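Local coordinates for protein adhesin (Streptococcus sanguinis SK1 = NCTC 7863, PDB 6VT2) that binds sialylated glycans through two tandem Siglec-like modules, probably attaching the bacterium to host glycoproteins, at residues A16-E21 and Y184-T189; G45-T50 and Y99-D104; I86-G89 and G93-Y96; G283-S288 and I318-Q323; P383-T386 and S391-T394. All coordinates share one frame; numbering follows the deposited sequence.

How the contacts relate
The five contacts form two clusters at the two glycan-binding halves of an elongated chain, with about 53 Å between the nearest atoms of contacts 1 and 4. In the first half, contacts 2 and 3 both use strand 95-104, their centres about 24 Å apart; Tyr99 of contact 2 bonds galactose, and contact 3 lines the sialic acid end of the same glycan. Contact 3 lies about 11 Å, centre to centre, from contact 1, where Arg18 CD packs 3.0 Å from His88 O. In the second half, contact 4 reaches the other sialic acid through Phe320. It adjoins contact 5, about 13 Å away between centres, where Gln323 N hydrogen-bonds to Asp384 OD2 at 2.7 Å.

Contact 1: A16-E21 and Y184-T189; sequences AYRGEE and YPDGST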
# COMPACT_ATOMS: atom_id res chain seq x y z
N ALA A 16 17.27 -15.55 -29.73
CA ALA A 16 15.75 -15.55 -29.97
C ALA A 16 15.29 -16.52 -28.88
O ALA A 16 15.85 -17.55 -28.77
CB ALA A 16 15.39 -16.07 -31.33
N TYR A 17 14.27 -16.20 -28.17
CA TYR A 17 13.82 -17.06 -27.08
C TYR A 17 12.78 -18.04 -27.60
O TYR A 17 11.96 -17.66 -28.33
CB TYR A 17 13.30 -16.21 -25.93
CG TYR A 17 14.44 -15.45 -25.34
CD1 TYR A 17 15.36 -16.11 -24.57
CD2 TYR A 17 14.65 -14.13 -25.66
CE1 TYR A 17 16.47 -15.47 -24.06
CE2 TYR A 17 15.76 -13.49 -25.18
CZ TYR A 17 16.64 -14.14 -24.37
OH TYR A 17 17.71 -13.45 -23.95
N ARG A 18 12.88 -19.27 -27.19
CA ARG A 18 11.97 -20.34 -27.55
C ARG A 18 10.54 -19.89 -27.25
O ARG A 18 10.30 -19.46 -26.18
CB ARG A 18 12.34 -21.55 -26.71
CG ARG A 18 11.37 -22.69 -26.91
CD ARG A 18 11.93 -23.96 -26.34
NE ARG A 18 12.26 -23.81 -24.95
CZ ARG A 18 12.73 -24.76 -24.18
NH1 ARG A 18 12.96 -25.93 -24.69
NH2 ARG A 18 12.96 -24.55 -22.91
N GLY A 19 9.63 -20.00 -28.22
CA GLY A 19 8.22 -19.64 -28.04
C GLY A 19 7.91 -18.22 -28.42
O GLY A 19 6.76 -17.95 -28.62
N GLU A 20 8.92 -17.37 -28.53
CA GLU A 20 8.69 -15.92 -28.70
C GLU A 20 8.95 -15.41 -30.10
O GLU A 20 9.60 -16.05 -30.84
CB GLU A 20 9.55 -15.18 -27.70
CG GLU A 20 9.41 -15.77 -26.31
CD GLU A 20 9.77 -14.85 -25.18
OE1 GLU A 20 10.39 -13.86 -25.43
OE2 GLU A 20 9.46 -15.19 -24.05
N GLU A 21 8.42 -14.23 -30.36
CA GLU A 21 8.69 -13.56 -31.64
C GLU A 21 10.10 -12.99 -31.56
O GLU A 21 10.51 -12.63 -30.46
CB GLU A 21 7.77 -12.36 -31.85
CG GLU A 21 6.29 -12.66 -31.93
CD GLU A 21 5.41 -11.42 -31.83
OE1 GLU A 21 5.93 -10.34 -31.50
OE2 GLU A 21 4.21 -11.54 -32.09
N TYR A 184 7.86 -20.94 -17.10
CA TYR A 184 7.60 -20.06 -18.23
C TYR A 184 6.87 -20.88 -19.24
O TYR A 184 6.81 -22.04 -19.31
CB TYR A 184 8.92 -19.52 -18.74
CG TYR A 184 9.50 -18.68 -17.68
CD1 TYR A 184 8.81 -17.62 -17.14
CD2 TYR A 184 10.69 -19.05 -17.15
CE1 TYR A 184 9.34 -16.92 -16.09
CE2 TYR A 184 11.26 -18.32 -16.15
CZ TYR A 184 10.58 -17.26 -15.61
OH TYR A 184 11.13 -16.55 -14.60
N PRO A 185 6.15 -20.21 -20.34
CA PRO A 185 5.36 -20.90 -21.39
C PRO A 185 6.12 -21.94 -22.17
O PRO A 185 5.54 -22.88 -22.71
CB PRO A 185 4.92 -19.74 -22.30
CG PRO A 185 5.02 -18.52 -21.51
CD PRO A 185 6.04 -18.76 -20.42
N ASP A 186 7.43 -21.85 -22.25
CA ASP A 186 8.21 -22.87 -22.92
C ASP A 186 8.63 -24.02 -22.04
O ASP A 186 9.35 -24.90 -22.49
CB ASP A 186 9.43 -22.21 -23.60
CG ASP A 186 10.48 -21.81 -22.64
OD1 ASP A 186 10.17 -21.65 -21.43
OD2 ASP A 186 11.64 -21.67 -23.05
N GLY A 187 8.15 -24.06 -20.81
CA GLY A 187 8.51 -25.15 -19.90
C GLY A 187 9.81 -24.95 -19.16
O GLY A 187 10.09 -25.71 -18.31
N SER A 188 10.53 -23.87 -19.43
CA SER A 188 11.74 -23.56 -18.65
C SER A 188 11.26 -22.95 -17.33
O SER A 188 10.18 -22.49 -17.22
CB SER A 188 12.71 -22.71 -19.41
OG SER A 188 12.22 -21.44 -19.62
N THR A 189 12.12 -22.99 -16.33
CA THR A 189 11.68 -22.57 -15.00
C THR A 189 12.68 -21.65 -14.30
O THR A 189 13.80 -21.53 -14.70
CB THR A 189 11.48 -23.80 -14.09
OG1 THR A 189 12.73 -24.44 -13.91
CG2 THR A 189 10.50 -24.82 -14.62
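Arg18 meets Asp186 and Ser188 where the turn at 17-20 faces the loop 184-189. This loop opens with a type I turn from Tyr184 to Gly187, closed by the backbone bond from Gly187 N to Tyr184 O (2.9 Å). Tyr184 takes no part across the contact; its ring meets that of Tyr131. Pro185 brings the chain round to Asp186, which carries the interaction. Asp186 OD2 takes two bonds from the side of the guanidinium, from Arg18 NE at 2.9 Å and from Arg18 NH2 at 3.2 Å, the NE bond being the straighter (154° against 139°). Both nitrogens approach from the same face of the carboxylate, whose plane stands 82° from that of the guanidinium, while OD2 itself lies in the guanidinium plane. A bend in the arginine chain at chi3 goes with this; the two side chains cross at about a right angle. Asp186 O sits over one guanidinium face, offset toward the rim. This salt bridge joins the SigLec-like part of the chain to the Rib-like part, and OD2 also accepts from Gln127 N, just after strand 119-125. Beyond Gly187, Ser188 completes an Asx turn: its N donates to Asp186 OD1 at 3.0 Å, and Ser188 OG donates to the syn lone pair of that oxygen at 2.7 Å. The two bonds fix the rotation of the carboxylate and leave OD2 turned to the arginine. Ser188 CB lies at the guanidinium edge, 4.0 Å from Arg18 NH2, and Ser188 OG is hydrogen-bonded to Thr128 N.

Contact 2: G45-T50 and Y99-D104; sequences GADNST and YVRAED. With CA (calcium ion), chain H; GAL (beta-D-galactopyranose), chain D.
Arg101 and Asp47 bury nearly all the surface of this contact, and a single carboxylate oxygen does most of the binding. Asp47 OD1 is gripped end-on by both terminal nitrogens of the arginine, each of Arg101 NH1 and Arg101 NH2 lying 3.0 Å from it. The two bonds are of similar straightness, yet they meet the oxygen differently: NH2 points at its syn lone pair, whereas NH1 comes from above the carboxylate plane. The planes of the two groups are 66° apart. A third, weak bond runs from Arg101 NH1 to Asp47 O at 2.8 Å, which makes the aspartate's backbone and side chain jointly embrace one corner of the guanidinium. With CG trans to the backbone N (chi1 -176°), Asp47 folds its carboxylate back to the side where its own carbonyl already faces the arginine. Asp47 occupies the second position of the type I turn from Ala46 to Ser49, so the salt bridge ties this exposed turn to the V-set-like sandwich of the SigLec-like domain. Two residues before the arginine, Tyr99 OH donates to galactose O6 at 2.6 Å; at the far end of the strand Asp104 OD2 binds calcium at 2.1 Å. Arg101 NH2 has a second acceptor in Thr110 O. Strand 95-104 is flanked by strands 35-41 and 119-125, and the loop carrying Asp47 leaves the sheet from strand 35-41, one of its two edge strands.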
# COMPACT_ATOMS: atom_id res chain seq x y z
N GLY A 45 23.47 -24.85 -51.57
CA GLY A 45 22.80 -24.50 -52.81
C GLY A 45 23.70 -23.82 -53.80
O GLY A 45 24.79 -23.39 -53.43
N ALA A 46 23.23 -23.74 -55.04
CA ALA A 46 23.93 -23.02 -56.07
C ALA A 46 23.96 -21.53 -55.78
O ALA A 46 23.27 -21.01 -54.89
CB ALA A 46 23.25 -23.28 -57.41
N ASP A 47 24.72 -20.80 -56.57
CA ASP A 47 24.85 -19.34 -56.44
C ASP A 47 23.50 -18.63 -56.46
O ASP A 47 23.33 -17.71 -55.74
CB ASP A 47 25.69 -18.77 -57.57
CG ASP A 47 25.90 -17.29 -57.35
OD1 ASP A 47 26.32 -16.94 -56.30
OD2 ASP A 47 25.55 -16.55 -58.22
N ASN A 48 22.57 -19.14 -57.25
CA ASN A 48 21.25 -18.49 -57.40
C ASN A 48 20.25 -18.96 -56.34
O ASN A 48 19.18 -18.50 -56.37
CB ASN A 48 20.66 -18.73 -58.79
CG ASN A 48 20.14 -20.13 -59.03
OD1 ASN A 48 20.31 -20.99 -58.20
ND2 ASN A 48 19.53 -20.37 -60.18
N SER A 49 20.63 -19.81 -55.42
CA SER A 49 19.70 -20.40 -54.46
C SER A 49 19.19 -19.37 -53.44
O SER A 49 19.93 -18.58 -53.00
CB SER A 49 20.34 -21.52 -53.72
OG SER A 49 19.45 -22.10 -52.82
N THR A 50 17.91 -19.44 -53.12
CA THR A 50 17.38 -18.70 -51.98
C THR A 50 16.72 -19.63 -50.99
O THR A 50 15.94 -19.16 -50.15
CB THR A 50 16.40 -17.63 -52.44
OG1 THR A 50 15.29 -18.27 -53.05
CG2 THR A 50 17.04 -16.69 -53.41
N TYR A 99 22.84 -16.74 -44.26
CA TYR A 99 23.64 -15.81 -45.07
C TYR A 99 22.73 -14.79 -45.73
O TYR A 99 21.63 -15.12 -46.18
CB TYR A 99 24.41 -16.59 -46.10
CG TYR A 99 25.47 -17.41 -45.46
CD1 TYR A 99 25.19 -18.59 -44.83
CD2 TYR A 99 26.76 -16.93 -45.38
CE1 TYR A 99 26.18 -19.28 -44.11
CE2 TYR A 99 27.79 -17.63 -44.74
CZ TYR A 99 27.46 -18.78 -44.06
OH TYR A 99 28.47 -19.38 -43.39
N VAL A 100 23.20 -13.56 -45.78
CA VAL A 100 22.45 -12.45 -46.34
C VAL A 100 23.22 -11.92 -47.54
O VAL A 100 24.40 -11.60 -47.43
CB VAL A 100 22.17 -11.36 -45.30
CG1 VAL A 100 21.36 -10.29 -45.94
CG2 VAL A 100 21.45 -11.92 -44.08
N ARG A 101 22.51 -11.80 -48.67
CA ARG A 101 23.14 -11.28 -49.87
C ARG A 101 22.28 -10.16 -50.43
O ARG A 101 21.15 -10.12 -50.22
CB ARG A 101 23.28 -12.36 -50.94
CG ARG A 101 24.01 -13.60 -50.46
CD ARG A 101 24.07 -14.55 -51.63
NE ARG A 101 25.12 -14.21 -52.56
CZ ARG A 101 25.38 -14.91 -53.65
NH1 ARG A 101 24.64 -15.95 -53.96
NH2 ARG A 101 26.37 -14.58 -54.45
N ALA A 102 22.94 -9.27 -51.13
CA ALA A 102 22.19 -8.20 -51.76
C ALA A 102 22.76 -7.96 -53.15
O ALA A 102 23.95 -8.17 -53.39
CB ALA A 102 22.24 -6.92 -50.95
N GLU A 103 21.89 -7.51 -54.06
CA GLU A 103 22.28 -7.24 -55.44
C GLU A 103 21.78 -5.87 -55.86
O GLU A 103 20.63 -5.51 -55.57
CB GLU A 103 21.70 -8.32 -56.31
CG GLU A 103 22.10 -8.17 -57.81
CD GLU A 103 21.44 -9.28 -58.60
OE1 GLU A 103 20.89 -8.99 -59.68
OE2 GLU A 103 21.41 -10.44 -58.11
N ASP A 104 22.66 -5.12 -56.52
CA ASP A 104 22.30 -3.78 -57.00
C ASP A 104 21.66 -3.91 -58.39
O ASP A 104 21.46 -5.00 -58.93
CB ASP A 104 23.50 -2.83 -56.94
CG ASP A 104 24.62 -3.13 -57.93
OD1 ASP A 104 24.36 -3.93 -58.83
OD2 ASP A 104 25.72 -2.54 -57.68
CA CA H . 26.83 -1.05 -56.75
C1 GAL D . 26.84 -25.81 -42.63
C2 GAL D . 26.49 -26.36 -41.23
C3 GAL D . 25.92 -25.27 -40.33
C4 GAL D . 26.85 -24.04 -40.32
C5 GAL D . 27.07 -23.59 -41.77
C6 GAL D . 28.02 -22.38 -41.91
O2 GAL D . 25.50 -27.37 -41.30
O3 GAL D . 25.78 -25.73 -38.99
O4 GAL D . 28.09 -24.37 -39.73
O5 GAL D . 27.65 -24.65 -42.52
O6 GAL D . 28.07 -21.93 -43.26
O HOH W 1 28.15 0.70 -55.97

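Contact 3: I86-G89 and G93-Y96; sequences INHG and GDRY. With SIA (N-acetyl-alpha-neuraminic acid), chain B.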
# COMPACT_ATOMS: atom_id res chain seq x y z
N ILE A 86 7.54 -23.36 -29.86
CA ILE A 86 7.53 -23.50 -28.44
C ILE A 86 8.30 -24.74 -28.01
O ILE A 86 8.75 -24.78 -26.86
CB ILE A 86 6.09 -23.55 -27.92
CG1 ILE A 86 6.07 -23.28 -26.40
CG2 ILE A 86 5.45 -24.88 -28.27
CD1 ILE A 86 6.52 -21.94 -26.01
N ASN A 87 8.45 -25.75 -28.87
CA ASN A 87 9.18 -26.96 -28.50
C ASN A 87 10.55 -27.09 -29.17
O ASN A 87 11.12 -28.19 -29.22
CB ASN A 87 8.36 -28.20 -28.83
CG ASN A 87 8.09 -28.34 -30.30
OD1 ASN A 87 7.99 -27.35 -31.01
ND2 ASN A 87 7.96 -29.57 -30.76
N HIS A 88 11.06 -25.99 -29.72
CA HIS A 88 12.40 -26.01 -30.26
C HIS A 88 13.37 -26.43 -29.16
O HIS A 88 13.22 -26.07 -27.99
CB HIS A 88 12.75 -24.62 -30.78
CG HIS A 88 13.84 -24.61 -31.79
ND1 HIS A 88 15.15 -24.75 -31.42
CD2 HIS A 88 13.84 -24.54 -33.14
CE1 HIS A 88 15.92 -24.78 -32.50
NE2 HIS A 88 15.15 -24.64 -33.56
N GLY A 89 14.41 -27.12 -29.55
CA GLY A 89 15.49 -27.37 -28.63
C GLY A 89 16.23 -26.10 -28.22
O GLY A 89 16.19 -25.09 -28.89
N GLY A 93 23.50 -26.94 -29.97
CA GLY A 93 23.36 -26.94 -31.39
C GLY A 93 22.14 -26.27 -31.90
O GLY A 93 21.96 -26.24 -33.11
N ASP A 94 21.32 -25.68 -31.01
CA ASP A 94 20.07 -25.03 -31.42
C ASP A 94 20.32 -23.57 -31.80
O ASP A 94 20.02 -22.60 -31.11
CB ASP A 94 19.02 -25.24 -30.36
CG ASP A 94 18.51 -26.68 -30.35
OD1 ASP A 94 18.06 -27.12 -31.44
OD2 ASP A 94 18.62 -27.40 -29.30
N ARG A 95 20.98 -23.47 -32.95
CA ARG A 95 21.48 -22.23 -33.53
C ARG A 95 21.48 -22.37 -35.04
O ARG A 95 21.52 -23.40 -35.52
CB ARG A 95 22.88 -21.92 -33.01
CG ARG A 95 23.89 -22.98 -33.38
CD ARG A 95 25.11 -22.90 -32.50
NE ARG A 95 25.94 -21.74 -32.74
CZ ARG A 95 26.02 -20.73 -31.92
NH1 ARG A 95 25.24 -20.68 -30.88
NH2 ARG A 95 26.85 -19.76 -32.18
N TYR A 96 21.42 -21.25 -35.74
CA TYR A 96 21.36 -21.27 -37.20
C TYR A 96 22.25 -20.17 -37.78
O TYR A 96 22.02 -19.09 -37.47
CB TYR A 96 19.91 -21.00 -37.62
CG TYR A 96 18.94 -22.04 -37.19
CD1 TYR A 96 18.84 -23.24 -37.85
CD2 TYR A 96 18.22 -21.88 -36.03
CE1 TYR A 96 17.97 -24.20 -37.42
CE2 TYR A 96 17.37 -22.85 -35.58
CZ TYR A 96 17.18 -23.98 -36.32
OH TYR A 96 16.39 -24.99 -35.92
C1 SIA B . 24.44 -23.77 -38.29
C2 SIA B . 24.62 -25.35 -38.35
C3 SIA B . 24.82 -26.02 -36.99
C4 SIA B . 23.60 -25.94 -36.07
C5 SIA B . 22.35 -26.46 -36.80
C6 SIA B . 22.22 -25.77 -38.18
C7 SIA B . 21.10 -26.34 -39.09
C8 SIA B . 21.22 -25.75 -40.52
C9 SIA B . 19.94 -26.01 -41.30
C10 SIA B . 20.35 -27.20 -35.56
C11 SIA B . 19.12 -26.74 -34.78
N5 SIA B . 21.14 -26.20 -36.02
O1A SIA B . 25.10 -23.15 -37.42
O1B SIA B . 23.67 -23.32 -39.18
O4 SIA B . 23.80 -26.72 -34.87
O6 SIA B . 23.42 -25.93 -38.94
O7 SIA B . 21.11 -27.75 -39.07
O8 SIA B . 21.50 -24.35 -40.43
O9 SIA B . 18.92 -25.14 -40.81
O10 SIA B . 20.58 -28.39 -35.75
O HOH W 2 15.82 -28.52 -31.79
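His88 and Tyr96 are joined by a hydrogen bond between His88 NE2 and Tyr96 OH, 2.7 Å long and nearly straight at 159°. The side chains come from opposite directions and their rings meet rim to rim, planes 72° apart, with the hydroxyl at the imidazole edge. Asp94 adds its carboxylate: Asp94 OD1 lies 3.3 Å from His88 CE1, and Asp94 OD2 packs 2.9 Å from Gly89 C. One water links the same two segments, accepting from Gly89 N and donating to Asp94 OD1.

Several bonds position this first shell. His88 ND1 gives its hydrogen to Gly89 O at 2.8 Å, in the carbonyl plane and almost linear (173°), which pins the rotation of the ring, and Trp56 meets that ring at about a right angle. Asp94 OD2 accepts from Gly91 N within the connecting loop. Tyr96 begins the YTKY sequence of strand 95-104, a variant of the sialic acid-binding motif of the Siglec-like adhesins. The sugar lies against this strand: sialic acid O4 donates to Gly93 O at 2.6 Å, N5 donates to Arg95 O at 2.9 Å, and the acetamido methyl C11 rests 3.4 Å from Tyr96 OH.

His88 is thus a second-shell residue that steadies the hydroxyl beside the acetamido methyl. With one ring nitrogen committed to Gly89 O and a carboxylate close to CE1, the imidazole would probably be polarised, and any positive charge on it might be eased by the nearby Asp94.

Contact 4: G283-S288 and I318-Q323; sequences GTIPKS and IVFANQ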
# COMPACT_ATOMS: atom_id res chain seq x y z
N GLY A 283 -18.71 6.00 22.67
CA GLY A 283 -19.82 6.02 23.57
C GLY A 283 -19.76 7.20 24.51
O GLY A 283 -18.84 8.00 24.45
N THR A 284 -20.70 7.22 25.45
CA THR A 284 -20.82 8.26 26.45
C THR A 284 -20.82 7.64 27.83
O THR A 284 -21.67 6.80 28.12
CB THR A 284 -22.09 9.05 26.23
OG1 THR A 284 -22.09 9.63 24.91
CG2 THR A 284 -22.20 10.24 27.23
N ILE A 285 -19.92 8.08 28.68
CA ILE A 285 -20.05 7.79 30.08
C ILE A 285 -21.13 8.69 30.64
O ILE A 285 -20.95 9.91 30.66
CB ILE A 285 -18.72 8.03 30.79
CG1 ILE A 285 -17.62 7.12 30.27
CG2 ILE A 285 -18.87 7.82 32.32
CD1 ILE A 285 -17.85 5.63 30.36
N PRO A 286 -22.26 8.17 31.07
CA PRO A 286 -23.30 9.06 31.62
C PRO A 286 -22.95 9.59 32.98
O PRO A 286 -22.11 9.05 33.69
CB PRO A 286 -24.51 8.15 31.69
CG PRO A 286 -23.89 6.77 31.99
CD PRO A 286 -22.62 6.74 31.20
N LYS A 287 -23.59 10.71 33.33
CA LYS A 287 -23.21 11.38 34.56
C LYS A 287 -23.52 10.54 35.78
O LYS A 287 -22.97 10.82 36.84
CB LYS A 287 -23.88 12.74 34.67
CG LYS A 287 -25.39 12.71 34.88
CD LYS A 287 -26.00 14.08 34.99
CE LYS A 287 -27.42 13.97 35.52
NZ LYS A 287 -28.11 15.29 35.48
N SER A 288 -24.35 9.51 35.63
CA SER A 288 -24.62 8.61 36.74
C SER A 288 -23.37 7.88 37.21
O SER A 288 -23.38 7.35 38.33
CB SER A 288 -25.66 7.59 36.38
OG SER A 288 -25.21 6.86 35.27
N ILE A 318 -10.35 3.40 30.03
CA ILE A 318 -11.18 4.58 29.90
C ILE A 318 -11.21 5.22 31.26
O ILE A 318 -11.57 4.57 32.23
CB ILE A 318 -12.58 4.24 29.37
CG1 ILE A 318 -12.44 3.96 27.90
CG2 ILE A 318 -13.57 5.41 29.64
CD1 ILE A 318 -13.71 3.38 27.28
N VAL A 319 -10.93 6.53 31.32
CA VAL A 319 -10.92 7.29 32.56
C VAL A 319 -11.93 8.41 32.41
O VAL A 319 -11.92 9.14 31.43
CB VAL A 319 -9.53 7.82 32.92
CG1 VAL A 319 -9.60 8.67 34.16
CG2 VAL A 319 -8.61 6.59 33.12
N PHE A 320 -12.79 8.54 33.40
CA PHE A 320 -13.88 9.51 33.34
C PHE A 320 -13.37 10.86 33.79
O PHE A 320 -12.56 10.97 34.72
CB PHE A 320 -15.06 9.11 34.24
CG PHE A 320 -15.48 7.67 34.17
CD1 PHE A 320 -15.22 6.85 33.08
CD2 PHE A 320 -16.18 7.16 35.21
CE1 PHE A 320 -15.60 5.51 33.09
CE2 PHE A 320 -16.58 5.84 35.22
CZ PHE A 320 -16.27 5.02 34.16
N ALA A 321 -13.85 11.88 33.16
CA ALA A 321 -13.56 13.25 33.57
C ALA A 321 -14.83 14.07 33.66
O ALA A 321 -15.76 13.89 32.90
CB ALA A 321 -12.60 13.89 32.61
N ASN A 322 -14.81 15.02 34.57
CA ASN A 322 -15.90 15.96 34.65
C ASN A 322 -15.75 16.97 33.54
O ASN A 322 -14.64 17.36 33.18
CB ASN A 322 -15.86 16.70 35.98
CG ASN A 322 -16.10 15.82 37.13
OD1 ASN A 322 -17.05 15.03 37.16
ND2 ASN A 322 -15.26 15.92 38.11
N GLN A 323 -16.88 17.49 33.09
CA GLN A 323 -16.82 18.52 32.07
C GLN A 323 -16.04 19.75 32.48
O GLN A 323 -15.43 20.40 31.61
CB GLN A 323 -18.24 18.92 31.65
CG GLN A 323 -18.84 17.85 30.77
CD GLN A 323 -20.20 18.20 30.28
OE1 GLN A 323 -20.53 19.42 30.09
NE2 GLN A 323 -21.04 17.19 30.09
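Ile285 and Phe320 bring their backbones within 7.2 Å, CA to CA, with no hydrogen bond between the two segments. The contact bridges the two sheets of the second SigLec-like domain, a V-set-like sandwich: segment 283-288 leaves strand 277-283 of one sheet, and residues 318-321 end strand 314-321 of the other. Ile285 aims its side chain at this second sheet, and its CG1, CG2 and CD1 all meet the phenyl ring. CG2 stands over the centre of one face, 3.8 Å from the ring centroid and only 9° off the normal, a CH-pi contact. It gets there because CG2 is trans to the backbone N of Ile285, while CG1 takes the other branch (chi1 -62°) and runs toward the rim at CD1 and CE1. Ile285 and Phe320 cross at about a right angle, so the isoleucine lies across the ring. Ile318, two residues earlier on the same strand, faces the same way as Phe320 and supplies a further apolar neighbour, its CG2 being 4.3 Å from Ile285 CD1. Phe216 touches both isoleucines, and Tyr297 stacks edge-to-face with Phe320. The phenylalanine also touches the bound sialic acid, so Ile285 lies one shell behind the glycan pocket, backing the face of a ring that touches the sugar. The tightest approach belongs to the end of the isoleucine: Ile285 CD1 lies 3.5 Å from Phe320 CE1.

Contact 5: P383-T386 and S391-T394; sequences PDDT and SRDT. With CA (calcium ion), chain G.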
# COMPACT_ATOMS: atom_id res chain seq x y z
N PRO A 383 -23.43 20.27 32.78
CA PRO A 383 -24.59 19.36 32.80
C PRO A 383 -24.29 17.95 33.31
O PRO A 383 -25.23 17.18 33.47
CB PRO A 383 -25.06 19.38 31.34
CG PRO A 383 -24.00 19.93 30.58
CD PRO A 383 -23.23 20.86 31.47
N ASP A 384 -23.04 17.62 33.58
CA ASP A 384 -22.69 16.36 34.20
C ASP A 384 -22.59 16.50 35.71
O ASP A 384 -22.23 15.55 36.41
CB ASP A 384 -21.38 15.79 33.66
CG ASP A 384 -20.19 16.69 33.85
OD1 ASP A 384 -20.36 17.92 33.90
OD2 ASP A 384 -19.06 16.20 33.90
N ASP A 385 -22.89 17.68 36.26
CA ASP A 385 -22.80 17.86 37.69
C ASP A 385 -23.74 16.91 38.41
O ASP A 385 -24.91 16.84 38.09
CB ASP A 385 -23.14 19.31 38.04
CG ASP A 385 -23.01 19.63 39.51
OD1 ASP A 385 -21.88 19.78 39.98
OD2 ASP A 385 -24.05 19.75 40.17
N THR A 386 -23.21 16.22 39.41
CA THR A 386 -24.02 15.37 40.27
C THR A 386 -23.45 15.52 41.69
O THR A 386 -22.27 15.80 41.85
CB THR A 386 -23.96 13.89 39.90
OG1 THR A 386 -22.64 13.42 40.09
CG2 THR A 386 -24.50 13.61 38.49
N SER A 391 -19.34 19.14 38.98
CA SER A 391 -18.72 19.61 37.76
C SER A 391 -19.08 21.07 37.61
O SER A 391 -20.14 21.40 37.05
CB SER A 391 -19.19 18.78 36.58
OG SER A 391 -18.47 19.13 35.43
N ARG A 392 -18.17 21.93 38.06
CA ARG A 392 -18.51 23.33 38.26
C ARG A 392 -17.27 24.17 38.06
O ARG A 392 -16.13 23.67 38.09
CB ARG A 392 -19.07 23.56 39.67
CG ARG A 392 -20.33 22.83 39.93
CD ARG A 392 -20.89 23.14 41.34
NE ARG A 392 -22.04 22.31 41.49
CZ ARG A 392 -23.14 22.63 42.14
NH1 ARG A 392 -23.21 23.80 42.79
NH2 ARG A 392 -24.14 21.80 42.14
N ASP A 393 -17.50 25.48 37.85
CA ASP A 393 -16.45 26.47 37.86
C ASP A 393 -17.02 27.64 38.64
O ASP A 393 -18.23 27.73 38.83
CB ASP A 393 -16.02 26.90 36.47
CG ASP A 393 -15.04 25.93 35.82
OD1 ASP A 393 -14.10 25.52 36.51
OD2 ASP A 393 -15.15 25.64 34.63
N THR A 394 -16.13 28.49 39.13
CA THR A 394 -16.53 29.70 39.83
C THR A 394 -15.92 30.88 39.10
O THR A 394 -14.73 30.87 38.76
CB THR A 394 -16.05 29.68 41.27
OG1 THR A 394 -16.66 28.60 41.96
CG2 THR A 394 -16.47 31.05 41.95
CA CA G . -13.13 24.30 34.52
O HOH W 3 -10.90 24.23 33.42
O HOH W 4 -11.72 23.44 36.29
O HOH W 5 -11.97 26.34 34.59
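Asp385 and Arg392 form a two-pronged salt bridge, each carboxylate oxygen taking one nitrogen. Arg392 NE donates to Asp385 OD1 at 3.0 Å in an almost linear bond (172°), and Arg392 NH2 donates to Asp385 OD2 at 2.8 Å. The grip is side-on but not coplanar: guanidinium and carboxylate planes are 52° apart, and NE comes from above the plane of the acid. Asp385 OD1 has a second donor, Ser391 N at 2.8 Å, on its anti lone pair. One oxygen therefore serves a main-chain and a side-chain donor, and its partner holds the far end of the arginine. The extended arginine chain, straight from CG to NE, runs alongside OD1 before its head reaches OD2.

The neighbouring Asp384 works on the other side of the serine. Ser391 OG donates to Asp384 OD1 at 2.7 Å, on the syn side. Asp384 and Ser391, both buried, thus bond each other, and their OD2 and OG also bond the backbone N atoms of Gln323 and Thr324 respectively, much as Asp186 and Ser188 each bond a backbone N beyond contact 1. Asp393 binds calcium with both oxygens, OD1 at 2.5 Å and OD2 at 2.4 Å; Thr324 OG1, Tyr327 O and three waters are among the other ligands. In the fold, these bonds close the hairpin between strand 378-381 and strand 392-395, the latter an edge strand of the antiparallel three-stranded sheet, and the hairpin tip faces the end of strand 314-321.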